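Local coordinates for putative nitrite reductase NADPH (Small subunit) oxidoreductase protein (Vibrio parahaemolyticus RIMD 2210633, PDB 3C0D) that probably serves as the small subunit of an NAD(P)H-dependent nitrite reductase in nitrate assimilation, built on a Rieske-like fold, at residues Leu9-Asp14 and Asp102-Tyr107; Arg29-Tyr34 and Val43-Pro48; Ala52-Arg57 and Ser71-Gln76. All coordinates share one frame; numbering follows the deposited sequence.

Contact 1 of 3, residues Leu9-Asp14 and Asp102-Tyr107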
loop_
_atom_site.group_PDB
_atom_site.type_symbol
_atom_site.label_atom_id
_atom_site.label_comp_id
_atom_site.label_asym_id
_atom_site.label_seq_id
_atom_site.Cartn_x
_atom_site.Cartn_y
_atom_site.Cartn_z
ATOM N N LEU A 9 1.600 8.352 11.314
ATOM C CA LEU A 9 1.966 6.977 10.961
ATOM C C LEU A 9 3.494 6.807 10.936
ATOM O O LEU A 9 4.060 5.978 11.657
ATOM C CB LEU A 9 1.377 6.659 9.591
ATOM C CG LEU A 9 1.127 5.204 9.232
ATOM C CD1 LEU A 9 0.336 4.530 10.331
ATOM C CD2 LEU A 9 0.363 5.151 7.923
ATOM N N CYS A 10 4.153 7.589 10.083
ATOM C CA CYS A 10 5.615 7.581 9.976
ATOM C C CYS A 10 6.123 8.816 9.241
ATOM O O CYS A 10 5.343 9.619 8.735
ATOM C CB CYS A 10 6.107 6.330 9.250
ATOM S SG CYS A 10 5.916 6.339 7.453
ATOM N N GLN A 11 7.445 8.960 9.204
ATOM C CA GLN A 11 8.115 10.077 8.534
ATOM C C GLN A 11 8.339 9.680 7.083
ATOM O O GLN A 11 8.711 8.543 6.813
ATOM C CB GLN A 11 9.477 10.335 9.169
ATOM C CG GLN A 11 9.428 10.992 10.519
ATOM C CD GLN A 11 8.789 12.353 10.455
ATOM O OE1 GLN A 11 7.578 12.497 10.654
ATOM N NE2 GLN A 11 9.597 13.367 10.159
ATOM N N LEU A 12 8.133 10.604 6.151
ATOM C CA LEU A 12 8.334 10.276 4.749
ATOM C C LEU A 12 9.712 9.657 4.462
ATOM O O LEU A 12 9.813 8.731 3.659
ATOM C CB LEU A 12 8.152 11.502 3.856
ATOM C CG LEU A 12 8.272 11.093 2.384
ATOM C CD1 LEU A 12 6.876 10.836 1.800
ATOM C CD2 LEU A 12 9.004 12.164 1.602
ATOM N N ASP A 13 10.775 10.149 5.096
ATOM C CA ASP A 13 12.081 9.564 4.817
ATOM C C ASP A 13 12.325 8.209 5.491
ATOM O O ASP A 13 13.464 7.729 5.559
ATOM C CB ASP A 13 13.222 10.547 5.114
ATOM C CG ASP A 13 13.078 11.246 6.438
ATOM O OD1 ASP A 13 11.951 11.675 6.770
ATOM O OD2 ASP A 13 14.108 11.389 7.130
ATOM N N ASP A 14 11.241 7.598 5.973
ATOM C CA ASP A 14 11.292 6.266 6.555
ATOM C C ASP A 14 10.922 5.364 5.371
ATOM O O ASP A 14 11.122 4.140 5.391
ATOM C CB ASP A 14 10.244 6.097 7.659
ATOM C CG ASP A 14 10.748 6.528 9.027
ATOM O OD1 ASP A 14 11.919 6.238 9.359
ATOM O OD2 ASP A 14 9.961 7.139 9.781
ATOM N N ASP A 102 3.866 17.763 6.143
ATOM C CA ASP A 102 5.226 18.264 5.950
ATOM C C ASP A 102 5.988 17.064 5.421
ATOM O O ASP A 102 6.129 16.883 4.212
ATOM C CB ASP A 102 5.811 18.760 7.269
ATOM C CG ASP A 102 5.906 20.284 7.330
ATOM O OD1 ASP A 102 5.143 20.980 6.612
ATOM O OD2 ASP A 102 6.747 20.783 8.107
ATOM N N ASN A 103 6.488 16.244 6.329
ATOM C CA ASN A 103 7.153 15.014 5.933
ATOM C C ASN A 103 6.505 13.993 6.841
ATOM O O ASN A 103 7.052 12.934 7.129
ATOM C CB ASN A 103 8.662 15.088 6.157
ATOM C CG ASN A 103 9.395 15.652 4.956
ATOM O OD1 ASN A 103 9.173 15.223 3.822
ATOM N ND2 ASN A 103 10.278 16.613 5.200
ATOM N N GLN A 104 5.309 14.351 7.283
ATOM C CA GLN A 104 4.529 13.523 8.175
ATOM C C GLN A 104 3.532 12.718 7.373
ATOM O O GLN A 104 2.687 13.273 6.661
ATOM C CB GLN A 104 3.784 14.401 9.185
ATOM C CG GLN A 104 2.989 13.635 10.208
ATOM C CD GLN A 104 3.854 12.663 10.968
ATOM O OE1 GLN A 104 4.867 13.043 11.555
ATOM N NE2 GLN A 104 3.466 11.392 10.958
ATOM N N VAL A 105 3.638 11.404 7.469
ATOM C CA VAL A 105 2.709 10.547 6.765
ATOM C C VAL A 105 1.647 10.141 7.775
ATOM O O VAL A 105 1.963 9.674 8.865
ATOM C CB VAL A 105 3.407 9.309 6.211
ATOM C CG1 VAL A 105 2.407 8.427 5.517
ATOM C CG2 VAL A 105 4.499 9.737 5.258
ATOM N N CYS A 106 0.388 10.353 7.423
ATOM C CA CYS A 106 -0.704 10.010 8.314
ATOM C C CYS A 106 -1.720 9.137 7.602
ATOM O O CYS A 106 -1.720 9.029 6.376
ATOM C CB CYS A 106 -1.422 11.281 8.791
ATOM S SG CYS A 106 -0.483 12.403 9.831
ATOM N N TYR A 107 -2.590 8.509 8.377
ATOM C CA TYR A 107 -3.655 7.723 7.791
ATOM C C TYR A 107 -4.929 8.404 8.283
ATOM O O TYR A 107 -4.959 8.955 9.381
ATOM C CB TYR A 107 -3.559 6.262 8.230
ATOM C CG TYR A 107 -3.898 5.961 9.661
ATOM C CD1 TYR A 107 -5.218 5.745 10.057
ATOM C CD2 TYR A 107 -2.896 5.789 10.605
ATOM C CE1 TYR A 107 -5.528 5.348 11.371
ATOM C CE2 TYR A 107 -3.193 5.394 11.923
ATOM C CZ TYR A 107 -4.508 5.170 12.298
ATOM O OH TYR A 107 -4.781 4.737 13.581
#
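Leu9 and Cys10 turn their backbone N-H groups onto one acceptor, the carbonyl oxygen of Val105. Leu9 N lies 2.8 Å from Val105 O, in the plane of that carbonyl, whereas Cys10 N stands 3.3 Å from Val105 O and is tilted out of the plane. A third donor comes from the side chain next door: Gln104 NE2 sits 3.1 Å from Val105 O, above the carbonyl plane, so that three N-H groups grip a single oxygen. Gln104 reaches this place by folding back, with CG anti to the backbone N (chi1 -177°) and a bend at chi2 (56°); a long amide suits the task. In return Val105 N donates to Cys10 O at 2.8 Å, and beyond it Leu12 N closes on Asn103 O at 2.7 Å, where the paired strands end.

Apolar groups fill in around these bonds. Leu9 CD1 meets the Tyr107 ring obliquely, 3.5 Å from Tyr107 CD2, the two side chains crossing at about a right angle. Cys10 SG rests 4.1 Å from Val105 CB, and Leu12 CB packs near Val105 CG2 at 4.3 Å; Val105 thus meets Cys10 through CB and Leu12 through its CG2 branch.

Farther out, Asp14 steadies the turn after the strand: its OD2 accepts from Gln11 N while its own N donates to Gln11 O. Val105 also packs against Val98 and Val100, and Leu9 against Ile25 and Leu32, aliphatic residues suited to the interior they share. Two residues, Leu9 and Cys10, thus face one, Val105: this is a classic beta bulge, set in the antiparallel pair that brings the first and last strands of the Rieske-like domain together.

Contact 2 of 3, residues Arg29-Tyr34 and Val43-Pro48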
loop_
_atom_site.group_PDB
_atom_site.type_symbol
_atom_site.label_atom_id
_atom_site.label_comp_id
_atom_site.label_asym_id
_atom_site.label_seq_id
_atom_site.Cartn_x
_atom_site.Cartn_y
_atom_site.Cartn_z
ATOM N N ARG A 29 -2.086 -5.544 9.202
ATOM C CA ARG A 29 -0.806 -5.450 8.512
ATOM C C ARG A 29 -0.941 -4.589 7.285
ATOM O O ARG A 29 -1.680 -4.948 6.378
ATOM C CB ARG A 29 -0.345 -6.811 8.026
ATOM C CG ARG A 29 1.156 -6.941 8.017
ATOM C CD ARG A 29 1.557 -7.552 9.310
ATOM N NE ARG A 29 0.391 -7.628 10.161
ATOM C CZ ARG A 29 0.337 -8.377 11.238
ATOM N NH1 ARG A 29 1.395 -9.106 11.566
ATOM N NH2 ARG A 29 -0.760 -8.394 11.981
ATOM N N VAL A 30 -0.204 -3.482 7.228
ATOM C CA VAL A 30 -0.280 -2.578 6.084
ATOM C C VAL A 30 1.067 -2.383 5.385
ATOM O O VAL A 30 2.125 -2.397 6.019
ATOM C CB VAL A 30 -0.818 -1.199 6.523
ATOM C CG1 VAL A 30 -1.009 -0.302 5.322
ATOM C CG2 VAL A 30 -2.116 -1.374 7.276
ATOM N N ALA A 31 1.016 -2.202 4.072
ATOM C CA ALA A 31 2.219 -1.986 3.282
ATOM C C ALA A 31 2.174 -0.571 2.716
ATOM O O ALA A 31 1.228 -0.220 2.022
ATOM C CB ALA A 31 2.301 -3.013 2.142
ATOM N N LEU A 32 3.176 0.245 3.031
ATOM C CA LEU A 32 3.219 1.608 2.525
ATOM C C LEU A 32 4.117 1.679 1.301
ATOM O O LEU A 32 5.195 1.084 1.279
ATOM C CB LEU A 32 3.736 2.577 3.585
ATOM C CG LEU A 32 2.888 2.704 4.844
ATOM C CD1 LEU A 32 3.277 3.969 5.574
ATOM C CD2 LEU A 32 1.405 2.730 4.481
ATOM N N PHE A 33 3.672 2.409 0.285
ATOM C CA PHE A 33 4.436 2.537 -0.944
ATOM C C PHE A 33 4.496 4.002 -1.341
ATOM O O PHE A 33 3.491 4.583 -1.765
ATOM C CB PHE A 33 3.777 1.736 -2.067
ATOM C CG PHE A 33 4.025 0.260 -1.994
ATOM C CD1 PHE A 33 5.252 -0.274 -2.395
ATOM C CD2 PHE A 33 3.005 -0.615 -1.601
ATOM C CE1 PHE A 33 5.467 -1.673 -2.416
ATOM C CE2 PHE A 33 3.199 -2.019 -1.615
ATOM C CZ PHE A 33 4.432 -2.540 -2.026
ATOM N N TYR A 34 5.677 4.595 -1.210
ATOM C CA TYR A 34 5.864 5.999 -1.560
ATOM C C TYR A 34 6.202 6.171 -3.043
ATOM O O TYR A 34 7.244 5.711 -3.499
ATOM C CB TYR A 34 6.973 6.597 -0.685
ATOM C CG TYR A 34 7.489 7.939 -1.140
ATOM C CD1 TYR A 34 6.611 8.965 -1.487
ATOM C CD2 TYR A 34 8.856 8.201 -1.177
ATOM C CE1 TYR A 34 7.086 10.235 -1.860
ATOM C CE2 TYR A 34 9.343 9.471 -1.540
ATOM C CZ TYR A 34 8.449 10.484 -1.876
ATOM O OH TYR A 34 8.909 11.752 -2.175
ATOM N N VAL A 43 -1.686 -0.515 1.316
ATOM C CA VAL A 43 -2.486 -1.684 0.937
ATOM C C VAL A 43 -2.216 -2.777 1.971
ATOM O O VAL A 43 -1.188 -2.732 2.643
ATOM C CB VAL A 43 -2.096 -2.225 -0.454
ATOM C CG1 VAL A 43 -2.467 -1.225 -1.537
ATOM C CG2 VAL A 43 -0.596 -2.518 -0.496
ATOM N N GLN A 44 -3.115 -3.748 2.117
ATOM C CA GLN A 44 -2.875 -4.822 3.077
ATOM C C GLN A 44 -1.599 -5.545 2.676
ATOM O O GLN A 44 -1.373 -5.806 1.491
ATOM C CB GLN A 44 -4.015 -5.822 3.080
ATOM C CG GLN A 44 -4.036 -6.739 1.886
ATOM C CD GLN A 44 -5.247 -7.630 1.913
ATOM O OE1 GLN A 44 -6.382 -7.144 1.935
ATOM N NE2 GLN A 44 -5.025 -8.943 1.923
ATOM N N ASP A 45 -0.778 -5.875 3.667
ATOM C CA ASP A 45 0.482 -6.541 3.421
ATOM C C ASP A 45 0.278 -8.003 3.176
ATOM O O ASP A 45 1.076 -8.624 2.488
ATOM C CB ASP A 45 1.441 -6.348 4.589
ATOM C CG ASP A 45 2.849 -6.824 4.265
ATOM O OD1 ASP A 45 3.367 -6.470 3.182
ATOM O OD2 ASP A 45 3.445 -7.542 5.091
ATOM N N TRP A 46 -0.790 -8.557 3.731
ATOM C CA TRP A 46 -1.084 -9.973 3.526
ATOM C C TRP A 46 -1.568 -10.236 2.081
ATOM O O TRP A 46 -2.503 -9.595 1.603
ATOM C CB TRP A 46 -2.131 -10.415 4.557
ATOM C CG TRP A 46 -2.634 -11.830 4.435
ATOM C CD1 TRP A 46 -3.739 -12.246 3.764
ATOM C CD2 TRP A 46 -2.066 -13.000 5.039
ATOM N NE1 TRP A 46 -3.908 -13.599 3.914
ATOM C CE2 TRP A 46 -2.897 -14.090 4.693
ATOM C CE3 TRP A 46 -0.941 -13.234 5.846
ATOM C CZ2 TRP A 46 -2.635 -15.400 5.121
ATOM C CZ3 TRP A 46 -0.680 -14.535 6.275
ATOM C CH2 TRP A 46 -1.529 -15.601 5.913
ATOM N N ASP A 47 -0.895 -11.159 1.394
ATOM C CA ASP A 47 -1.222 -11.557 0.026
ATOM C C ASP A 47 -2.361 -12.576 0.064
ATOM O O ASP A 47 -2.172 -13.717 0.485
ATOM C CB ASP A 47 -0.001 -12.202 -0.625
ATOM C CG ASP A 47 -0.298 -12.756 -2.004
ATOM O OD1 ASP A 47 -1.487 -12.818 -2.383
ATOM O OD2 ASP A 47 0.657 -13.137 -2.708
ATOM N N PRO A 48 -3.553 -12.190 -0.400
ATOM C CA PRO A 48 -4.728 -13.078 -0.410
ATOM C C PRO A 48 -4.554 -14.341 -1.239
ATOM O O PRO A 48 -5.261 -15.319 -1.052
ATOM C CB PRO A 48 -5.825 -12.183 -0.965
ATOM C CG PRO A 48 -5.059 -11.315 -1.937
ATOM C CD PRO A 48 -3.806 -10.959 -1.166
#
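The beta hairpin of strands 28-35 and 39-47 is knit here by Ala31 and Val43, an antiparallel hydrogen-bonded pair: Ala31 N donates to Val43 O at 2.7 Å and Val43 N to Ala31 O at 3.0 Å. The small methyl of Ala31 leaves room for a branched neighbour on the same face, its CB lying 3.9 Å from Val43 CG2. Val43 CG2 also meets the edge of the Phe33 ring, near its plane and 4.0 Å from Phe33 CE2. At the next pair, Val30 and Gln44, the side chains diverge, and Asp45 N then donates to Arg29 O at 3.0 Å from well above the carbonyl plane, as the second strand gives way to a loop. In this region Asp47-Pro48-Ile49 probably stands where classical Rieske proteins carry Cys-X-His, with aspartate and isoleucine in the ligand positions.

The Arg29 chain bends at chi2 and chi3, chi3 (-8°) placing NE, so that CG makes the contact, 3.5 Å from Asp45 CB, and the charged end leads away. Arg29 NE stays 5.9 Å from Asp45 OD2; the guanidinium instead makes a cation-pi contact with Tyr53, while Asp45 OD1 accepts from Ser56 N. Gln44 uses both ends of its amide: OE1 takes Lys94 N, and NE2 donates to Trp46 O at 2.6 Å, an almost straight bond (166°).

Contact 3 of 3, residues Ala52-Arg57 and Ser71-Gln76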
loop_
_atom_site.group_PDB
_atom_site.type_symbol
_atom_site.label_atom_id
_atom_site.label_comp_id
_atom_site.label_asym_id
_atom_site.label_seq_id
_atom_site.Cartn_x
_atom_site.Cartn_y
_atom_site.Cartn_z
ATOM N N ALA A 52 0.544 -14.987 2.894
ATOM C CA ALA A 52 1.681 -14.590 3.715
ATOM C C ALA A 52 1.868 -13.086 3.659
ATOM O O ALA A 52 1.610 -12.471 2.628
ATOM C CB ALA A 52 2.948 -15.296 3.249
ATOM N N TYR A 53 2.284 -12.493 4.778
ATOM C CA TYR A 53 2.517 -11.062 4.801
ATOM C C TYR A 53 3.743 -10.925 3.952
ATOM O O TYR A 53 4.839 -11.270 4.397
ATOM C CB TYR A 53 2.846 -10.550 6.198
ATOM C CG TYR A 53 1.789 -10.795 7.231
ATOM C CD1 TYR A 53 0.565 -10.128 7.186
ATOM C CD2 TYR A 53 2.007 -11.704 8.252
ATOM C CE1 TYR A 53 -0.422 -10.363 8.149
ATOM C CE2 TYR A 53 1.035 -11.953 9.211
ATOM C CZ TYR A 53 -0.168 -11.281 9.162
ATOM O OH TYR A 53 -1.081 -11.498 10.161
ATOM N N VAL A 54 3.569 -10.421 2.732
ATOM C CA VAL A 54 4.692 -10.281 1.828
ATOM C C VAL A 54 4.551 -9.171 0.784
ATOM O O VAL A 54 5.474 -8.957 -0.015
ATOM C CB VAL A 54 4.952 -11.632 1.120
ATOM C CG1 VAL A 54 3.899 -11.900 0.064
ATOM C CG2 VAL A 54 6.341 -11.639 0.524
HETATM N N MSE A 55 3.431 -8.452 0.797
HETATM C CA MSE A 55 3.230 -7.407 -0.192
HETATM C C MSE A 55 4.252 -6.294 -0.132
HETATM O O MSE A 55 4.511 -5.624 -1.134
HETATM C CB MSE A 55 1.823 -6.821 -0.090
HETATM C CG MSE A 55 0.700 -7.812 -0.440
HETATM SE SE MSE A 55 0.886 -8.827 -2.136
HETATM C CE MSE A 55 0.787 -7.347 -3.403
ATOM N N SER A 56 4.860 -6.088 1.024
ATOM C CA SER A 56 5.842 -5.021 1.107
ATOM C C SER A 56 7.057 -5.376 0.258
ATOM O O SER A 56 7.818 -4.516 -0.152
ATOM C CB SER A 56 6.264 -4.802 2.556
ATOM O OG SER A 56 7.462 -5.482 2.853
ATOM N N ARG A 57 7.212 -6.655 -0.040
ATOM C CA ARG A 57 8.356 -7.112 -0.806
ATOM C C ARG A 57 8.098 -7.218 -2.305
ATOM O O ARG A 57 8.973 -7.632 -3.055
ATOM C CB ARG A 57 8.820 -8.472 -0.261
ATOM C CG ARG A 57 9.261 -8.490 1.218
ATOM C CD ARG A 57 10.454 -7.580 1.451
ATOM N NE ARG A 57 11.470 -7.782 0.424
ATOM C CZ ARG A 57 12.334 -6.850 0.033
ATOM N NH1 ARG A 57 12.302 -5.644 0.592
ATOM N NH2 ARG A 57 13.214 -7.118 -0.929
ATOM N N SER A 71 2.821 -9.407 -6.430
ATOM C CA SER A 71 3.095 -10.229 -5.264
ATOM C C SER A 71 4.401 -10.961 -5.544
ATOM O O SER A 71 4.624 -11.434 -6.661
ATOM C CB SER A 71 1.977 -11.241 -5.020
ATOM O OG SER A 71 2.354 -12.130 -3.981
ATOM N N PRO A 72 5.291 -11.040 -4.543
ATOM C CA PRO A 72 6.573 -11.729 -4.723
ATOM C C PRO A 72 6.443 -13.256 -4.719
ATOM O O PRO A 72 7.446 -13.965 -4.816
ATOM C CB PRO A 72 7.401 -11.209 -3.563
ATOM C CG PRO A 72 6.377 -10.995 -2.513
ATOM C CD PRO A 72 5.239 -10.356 -3.242
ATOM N N LEU A 73 5.211 -13.760 -4.619
ATOM C CA LEU A 73 4.987 -15.203 -4.617
ATOM C C LEU A 73 4.467 -15.719 -5.966
ATOM O O LEU A 73 5.244 -16.158 -6.814
ATOM C CB LEU A 73 4.014 -15.583 -3.488
ATOM C CG LEU A 73 4.458 -15.285 -2.043
ATOM C CD1 LEU A 73 3.397 -15.758 -1.068
ATOM C CD2 LEU A 73 5.780 -15.968 -1.744
ATOM N N TYR A 74 3.156 -15.669 -6.169
ATOM C CA TYR A 74 2.565 -16.130 -7.424
ATOM C C TYR A 74 2.414 -15.005 -8.474
ATOM O O TYR A 74 1.585 -15.070 -9.389
ATOM C CB TYR A 74 1.226 -16.805 -7.125
ATOM C CG TYR A 74 1.391 -18.031 -6.264
ATOM C CD1 TYR A 74 2.006 -19.177 -6.768
ATOM C CD2 TYR A 74 0.976 -18.036 -4.931
ATOM C CE1 TYR A 74 2.212 -20.312 -5.960
ATOM C CE2 TYR A 74 1.171 -19.162 -4.110
ATOM C CZ TYR A 74 1.793 -20.297 -4.633
ATOM O OH TYR A 74 2.014 -21.408 -3.837
ATOM N N LYS A 75 3.246 -13.980 -8.310
ATOM C CA LYS A 75 3.339 -12.817 -9.193
ATOM C C LYS A 75 2.100 -12.020 -9.616
ATOM O O LYS A 75 2.207 -11.200 -10.534
ATOM C CB LYS A 75 4.100 -13.205 -10.469
ATOM C CG LYS A 75 5.469 -13.804 -10.245
ATOM C CD LYS A 75 6.421 -12.823 -9.575
ATOM C CE LYS A 75 7.844 -13.394 -9.503
ATOM N NZ LYS A 75 7.916 -14.693 -8.758
ATOM N N GLN A 76 0.941 -12.224 -8.992
ATOM C CA GLN A 76 -0.224 -11.439 -9.403
ATOM C C GLN A 76 0.002 -9.934 -9.188
ATOM O O GLN A 76 0.735 -9.522 -8.285
ATOM C CB GLN A 76 -1.480 -11.880 -8.654
ATOM C CG GLN A 76 -2.035 -13.227 -9.082
ATOM C CD GLN A 76 -1.543 -14.371 -8.218
ATOM O OE1 GLN A 76 -1.722 -14.361 -7.003
ATOM N NE2 GLN A 76 -0.929 -15.369 -8.842
#
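Ser71 OG, 4.1 Å from Met55 SE, has two polar neighbours: Leu73 N gives it a weak but fairly straight bond (3.4 Å between Leu73 N and Ser71 OG, 164°), and Asp47 OD2 is a probable partner, modelled closer than a normal hydrogen bond, so that its length carries nothing. A small hydroxyl suits this buried place, where a backbone N-H and a carboxylate oxygen meet. Met55, present as selenomethionine, starts away from the loop, but chi2 (-50°) sets SE 3.9 Å from Ser71 CB, and chi3 (-65°) then sets CE near Ser71 CA. Its flexible, unbranched chain packs between Ser71 and Asp45 and Asp47 of strand 39-47.

Val54 and Pro72 reach toward each other tip to tip, with Val54 CG1 3.7 Å from Pro72 CG; the position of Val54 CG2 against Pro72 CG is doubtful. The sequence Ser71-Pro72-Leu73-Tyr74 probably corresponds to the second cluster loop of classical Rieske proteins, Cys-Pro-X-His, with serine and tyrosine where the iron ligands would stand. Leu73 CG lies 4.0 Å from Val54 CG1, while Leu73 CD1 only brushes Ala52 CB at 4.4 Å, the small alanine lying at the edge of the patch.

No hydrogen bond crosses between 52-57 and 71-76. Arg57 N bonds to Val54 O at 2.9 Å at the 3-10 turn, and Ser71 N to Gln76 O at 2.8 Å, drawing the loop's ends together.

Contact 1 joins the first and last strands of the chain, so contacts 2 and 3 both fall between its segments in sequence, one after the other. All three reach the same curled antiparallel sheet, and contact 3 joins it to the smaller three-stranded sheet. Contacts 1 and 2 have centres about 16 Å apart and meet through Leu32 and Tyr34. Contacts 2 and 3, about 9 Å between centres, are tied by Asp45 to Ser56 and bring together the regions that probably correspond to the cluster loops. The centres of contacts 1 and 3 lie about 24 Å apart. The hairpin of contact 2 therefore lies between the paired chain ends of contact 1 and the loops of contact 3.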